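Local atomic coordinates of branched-chain-amino-acid aminotransferase (Deinococcus radiodurans, PDB entry 3UZO), a protein that probably transfers the amino group between leucine, isoleucine or valine and 2-oxoglutarate, using pyridoxal 5'-phosphate as cofactor, in branched-chain amino acid biosynthesis. Residues D25-L29 with H131-P135; I34-L38 with A128-F132. Residue numbers count along the deposited sequence, not the author numbering.

Contact 1. Residues D25-L29 with H131-P135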
loop_
_atom_site.group_PDB
_atom_site.type_symbol
_atom_site.label_atom_id
_atom_site.label_comp_id
_atom_site.label_asym_id
_atom_site.label_seq_id
_atom_site.Cartn_x
_atom_site.Cartn_y
_atom_site.Cartn_z
ATOM N N ASP A 25 -34.155 0.711 -6.314
ATOM C CA ASP A 25 -34.723 1.792 -5.515
ATOM C C ASP A 25 -33.651 2.874 -5.410
ATOM O O ASP A 25 -32.849 2.901 -4.470
ATOM C CB ASP A 25 -35.117 1.294 -4.119
ATOM C CG ASP A 25 -35.868 2.340 -3.316
ATOM O OD1 ASP A 25 -36.446 1.984 -2.265
ATOM O OD2 ASP A 25 -35.882 3.523 -3.724
ATOM N N TRP A 26 -33.651 3.765 -6.392
ATOM C CA TRP A 26 -32.674 4.836 -6.460
ATOM C C TRP A 26 -32.606 5.690 -5.200
ATOM O O TRP A 26 -31.522 6.110 -4.788
ATOM C CB TRP A 26 -32.975 5.724 -7.667
ATOM C CG TRP A 26 -33.360 4.956 -8.892
ATOM C CD1 TRP A 26 -34.601 4.891 -9.460
ATOM C CD2 TRP A 26 -32.506 4.136 -9.697
ATOM N NE1 TRP A 26 -34.571 4.082 -10.570
ATOM C CE2 TRP A 26 -33.296 3.606 -10.739
ATOM C CE3 TRP A 26 -31.147 3.796 -9.638
ATOM C CZ2 TRP A 26 -32.773 2.755 -11.720
ATOM C CZ3 TRP A 26 -30.625 2.945 -10.616
ATOM C CH2 TRP A 26 -31.439 2.438 -11.640
ATOM N N SER A 27 -33.755 5.917 -4.574
ATOM C CA SER A 27 -33.828 6.756 -3.383
ATOM C C SER A 27 -33.061 6.251 -2.167
ATOM O O SER A 27 -32.645 7.048 -1.326
ATOM C CB SER A 27 -35.293 6.982 -2.988
ATOM O OG SER A 27 -35.870 5.800 -2.454
ATOM N N THR A 28 -32.858 4.941 -2.071
ATOM C CA THR A 28 -32.160 4.381 -0.913
ATOM C C THR A 28 -30.722 4.009 -1.234
ATOM O O THR A 28 -30.028 3.403 -0.424
ATOM C CB THR A 28 -32.880 3.124 -0.384
ATOM O OG1 THR A 28 -32.934 2.139 -1.420
ATOM C CG2 THR A 28 -34.301 3.468 0.055
ATOM N N LEU A 29 -30.280 4.384 -2.425
ATOM C CA LEU A 29 -28.927 4.088 -2.851
ATOM C C LEU A 29 -27.915 4.839 -1.986
ATOM O O LEU A 29 -28.098 6.014 -1.679
ATOM C CB LEU A 29 -28.762 4.493 -4.319
ATOM C CG LEU A 29 -28.013 3.567 -5.276
ATOM C CD1 LEU A 29 -28.665 2.195 -5.308
ATOM C CD2 LEU A 29 -28.017 4.191 -6.665
ATOM N N HIS A 131 -28.902 0.958 -18.097
ATOM C CA HIS A 131 -30.094 0.712 -17.299
ATOM C C HIS A 131 -29.843 0.806 -15.791
ATOM O O HIS A 131 -30.791 0.766 -15.007
ATOM C CB HIS A 131 -30.724 -0.649 -17.661
ATOM C CG HIS A 131 -29.751 -1.790 -17.700
ATOM N ND1 HIS A 131 -28.687 -1.835 -18.575
ATOM C CD2 HIS A 131 -29.694 -2.936 -16.981
ATOM C CE1 HIS A 131 -28.014 -2.959 -18.391
ATOM N NE2 HIS A 131 -28.605 -3.646 -17.429
ATOM N N PHE A 132 -28.574 0.944 -15.396
ATOM C CA PHE A 132 -28.212 1.076 -13.985
ATOM C C PHE A 132 -27.961 2.541 -13.620
ATOM O O PHE A 132 -27.660 2.860 -12.474
ATOM C CB PHE A 132 -26.956 0.267 -13.653
ATOM C CG PHE A 132 -27.197 -1.213 -13.504
ATOM C CD1 PHE A 132 -26.844 -2.095 -14.522
ATOM C CD2 PHE A 132 -27.756 -1.725 -12.337
ATOM C CE1 PHE A 132 -27.040 -3.467 -14.384
ATOM C CE2 PHE A 132 -27.959 -3.099 -12.184
ATOM C CZ PHE A 132 -27.598 -3.972 -13.215
ATOM N N LEU A 133 -28.077 3.426 -14.604
ATOM C CA LEU A 133 -27.872 4.854 -14.384
ATOM C C LEU A 133 -29.104 5.471 -13.724
ATOM O O LEU A 133 -30.185 5.492 -14.314
ATOM C CB LEU A 133 -27.599 5.557 -15.721
ATOM C CG LEU A 133 -27.452 7.078 -15.686
ATOM C CD1 LEU A 133 -26.276 7.461 -14.786
ATOM C CD2 LEU A 133 -27.241 7.606 -17.111
ATOM N N PRO A 134 -28.962 5.975 -12.483
ATOM C CA PRO A 134 -30.095 6.589 -11.770
ATOM C C PRO A 134 -30.737 7.716 -12.583
ATOM O O PRO A 134 -30.043 8.605 -13.074
ATOM C CB PRO A 134 -29.450 7.105 -10.480
ATOM C CG PRO A 134 -28.357 6.095 -10.239
ATOM C CD PRO A 134 -27.761 5.945 -11.630
ATOM N N PRO A 135 -32.073 7.691 -12.738
ATOM C CA PRO A 135 -32.751 8.742 -13.509
ATOM C C PRO A 135 -32.683 10.135 -12.881
ATOM O O PRO A 135 -32.456 10.283 -11.675
ATOM C CB PRO A 135 -34.185 8.224 -13.617
ATOM C CG PRO A 135 -34.346 7.427 -12.354
ATOM C CD PRO A 135 -33.037 6.672 -12.286
#
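Residues 25-29 form a single short 3-10 turn (26-28), held by the backbone bonds Thr-28 N to Asp-25 O (3.1 Å) and Leu-29 N to Trp-26 O (3.2 Å). Facing it, 131-135 leaves a 3-10 turn at Phe-132 and runs on as an extended Leu-133, Pro-134, Pro-135 strip; the backbones come nearest at Trp-26 CA and Pro-134 CA, 6.2 Å apart. At the start of the turn the side chain of Asp-25 folds back, its OD2 accepting a bond from Ser-27 OG (2.6 Å) and a weak one from Ser-27 N (3.3 Å).

Trp-26 supplies nearly all the buried surface on its side. Its indole lies against the two prolines with one face, in two CH-pi contacts: Pro-135 CD sits 3.4 Å from the centroid of the five-membered ring of Trp-26, almost on the normal, and Pro-134 CA 4.0 Å from that of the six-membered ring. The six-membered ring of Trp-26 also meets two carbonyls of the preceding turn: Phe-132 O is 3.5 Å from Trp-26 CZ3, and His-131 O, at the ring edge, is 3.8 Å from Trp-26 CH2. Leu-29 CD2 adds an apolar touch on Pro-134 CG (4.1 Å). This tryptophan-on-proline CH-pi packing joins the start of the modelled chain, ahead of strand 39-45, to the loop linking helix 115-128 with strand 141-151; both strands belong to the antiparallel sheet of this class-IV aminotransferase.

Contact 2. Residues I34-L38 with A128-F132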
loop_
_atom_site.group_PDB
_atom_site.type_symbol
_atom_site.label_atom_id
_atom_site.label_comp_id
_atom_site.label_asym_id
_atom_site.label_seq_id
_atom_site.Cartn_x
_atom_site.Cartn_y
_atom_site.Cartn_z
ATOM N N ILE A 34 -22.855 -3.109 -5.903
ATOM C CA ILE A 34 -24.027 -3.731 -6.491
ATOM C C ILE A 34 -23.463 -4.263 -7.796
ATOM O O ILE A 34 -22.764 -3.536 -8.518
ATOM C CB ILE A 34 -25.139 -2.706 -6.791
ATOM C CG1 ILE A 34 -25.733 -2.192 -5.477
ATOM C CG2 ILE A 34 -26.215 -3.347 -7.650
ATOM C CD1 ILE A 34 -26.783 -1.119 -5.650
ATOM N N ARG A 35 -23.736 -5.525 -8.101
ATOM C CA ARG A 35 -23.205 -6.095 -9.324
ATOM C C ARG A 35 -23.970 -5.641 -10.551
ATOM O O ARG A 35 -25.179 -5.875 -10.671
ATOM C CB ARG A 35 -23.204 -7.622 -9.251
ATOM C CG ARG A 35 -22.572 -8.276 -10.473
ATOM C CD ARG A 35 -22.426 -9.773 -10.297
ATOM N NE ARG A 35 -21.842 -10.401 -11.480
ATOM C CZ ARG A 35 -21.408 -11.657 -11.520
ATOM N NH1 ARG A 35 -21.493 -12.425 -10.436
ATOM N NH2 ARG A 35 -20.882 -12.147 -12.638
ATOM N N THR A 36 -23.274 -4.966 -11.460
ATOM C CA THR A 36 -23.930 -4.536 -12.685
ATOM C C THR A 36 -23.654 -5.624 -13.723
ATOM O O THR A 36 -22.909 -6.569 -13.452
ATOM C CB THR A 36 -23.431 -3.152 -13.156
ATOM O OG1 THR A 36 -22.004 -3.138 -13.169
ATOM C CG2 THR A 36 -23.943 -2.054 -12.204
ATOM N N ASP A 37 -24.240 -5.505 -14.905
ATOM C CA ASP A 37 -24.098 -6.553 -15.916
ATOM C C ASP A 37 -22.730 -6.828 -16.541
ATOM O O ASP A 37 -22.250 -7.964 -16.528
ATOM C CB ASP A 37 -25.123 -6.322 -17.037
ATOM C CG ASP A 37 -26.563 -6.358 -16.531
ATOM O OD1 ASP A 37 -26.793 -6.867 -15.411
ATOM O OD2 ASP A 37 -27.470 -5.890 -17.256
ATOM N N LEU A 38 -22.096 -5.797 -17.083
ATOM C CA LEU A 38 -20.826 -5.992 -17.759
ATOM C C LEU A 38 -19.714 -5.026 -17.359
ATOM O O LEU A 38 -19.965 -3.844 -17.092
ATOM C CB LEU A 38 -21.057 -5.880 -19.264
ATOM C CG LEU A 38 -22.000 -6.919 -19.873
ATOM C CD1 LEU A 38 -22.495 -6.436 -21.243
ATOM C CD2 LEU A 38 -21.277 -8.247 -19.980
ATOM N N ALA A 128 -23.131 -0.063 -21.886
ATOM C CA ALA A 128 -23.591 -1.435 -21.675
ATOM C C ALA A 128 -24.386 -1.614 -20.386
ATOM O O ALA A 128 -25.109 -2.589 -20.237
ATOM C CB ALA A 128 -22.405 -2.385 -21.684
ATOM N N ASN A 129 -24.243 -0.673 -19.456
ATOM C CA ASN A 129 -24.949 -0.739 -18.180
ATOM C C ASN A 129 -25.819 0.497 -17.997
ATOM O O ASN A 129 -26.081 0.914 -16.867
ATOM C CB ASN A 129 -23.941 -0.822 -17.026
ATOM C CG ASN A 129 -23.141 -2.111 -17.035
ATOM O OD1 ASN A 129 -23.630 -3.162 -16.621
ATOM N ND2 ASN A 129 -21.904 -2.037 -17.517
ATOM N N GLU A 130 -26.275 1.084 -19.100
ATOM C CA GLU A 130 -27.086 2.295 -19.010
ATOM C C GLU A 130 -28.330 2.159 -18.137
ATOM O O GLU A 130 -28.763 3.136 -17.506
ATOM C CB GLU A 130 -27.492 2.775 -20.408
ATOM C CG GLU A 130 -28.486 3.919 -20.387
ATOM C CD GLU A 130 -28.766 4.486 -21.759
ATOM O OE1 GLU A 130 -29.655 5.353 -21.861
ATOM O OE2 GLU A 130 -28.096 4.071 -22.731
ATOM N N HIS A 131 -28.902 0.958 -18.097
ATOM C CA HIS A 131 -30.094 0.712 -17.299
ATOM C C HIS A 131 -29.843 0.806 -15.791
ATOM O O HIS A 131 -30.791 0.766 -15.007
ATOM C CB HIS A 131 -30.724 -0.649 -17.661
ATOM C CG HIS A 131 -29.751 -1.790 -17.700
ATOM N ND1 HIS A 131 -28.687 -1.835 -18.575
ATOM C CD2 HIS A 131 -29.694 -2.936 -16.981
ATOM C CE1 HIS A 131 -28.014 -2.959 -18.391
ATOM N NE2 HIS A 131 -28.605 -3.646 -17.429
ATOM N N PHE A 132 -28.574 0.944 -15.396
ATOM C CA PHE A 132 -28.212 1.076 -13.985
ATOM C C PHE A 132 -27.961 2.541 -13.620
ATOM O O PHE A 132 -27.660 2.860 -12.474
ATOM C CB PHE A 132 -26.956 0.267 -13.653
ATOM C CG PHE A 132 -27.197 -1.213 -13.504
ATOM C CD1 PHE A 132 -26.844 -2.095 -14.522
ATOM C CD2 PHE A 132 -27.756 -1.725 -12.337
ATOM C CE1 PHE A 132 -27.040 -3.467 -14.384
ATOM C CE2 PHE A 132 -27.959 -3.099 -12.184
ATOM C CZ PHE A 132 -27.598 -3.972 -13.215
#
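Polar bonds tie the backbone just ahead of strand 39-45 to the turn that follows helix 115-128. The amide of Asn-129 lies along the main chain of Leu-38 and bonds it twice: Leu-38 N donates to Asn-129 OD1 (3.1 Å, 167°), and Asn-129 ND2 donates to Leu-38 O (2.7 Å). The same ND2 also reaches Val-125 O, one turn back in the helix. Beside this pair, His-131 NE2 donates to Asp-37 OD2 over only 2.5 Å, a short His-carboxylate hydrogen bond at the edge of the imidazole.

Asn-129 is the first residue after helix 115-128 to leave helical phi/psi, and its side chain links that end of the helix to the approach of strand 39-45, in the antiparallel sheet of this class-IV aminotransferase. Directly after it a 3-10 turn, closed by Phe-132 N to Asn-129 O (2.9 Å), carries His-131 and Phe-132.

Apolar contacts flank the polar ones. Thr-36 CG2 sits over one face of Phe-132 in a CH-pi contact, 3.7 Å from the ring centroid, while Thr-36 OG1 bonds Cys-169 O of strand 162-172. At the other end Leu-38 CD1 meets Ala-128 CB at 4.1 Å.

Overall arrangement
Both contacts link the N-terminal lead-in to strand 39-45 with the connection between helix 115-128 and strand 141-151, their centres 11 Å apart. They share His-131 and Phe-132, and the order is reversed: the earlier segment 25-29 meets the later residues 131-135, whereas 34-38 meets 128-132. Between them Leu-29 CD1 packs on Ile-34 CD1 at 3.8 Å, so the two neighbouring patches are continuous. Strands 39-45 and 141-151 both belong to the antiparallel sheet, separated there by strand 162-172. Both contacts lie on the same side of the chain's centre and join the lead-in of one sheet strand to that of another, with the side chain of Thr-36 about 9 Å from that of the glutamate-binding Arg-145.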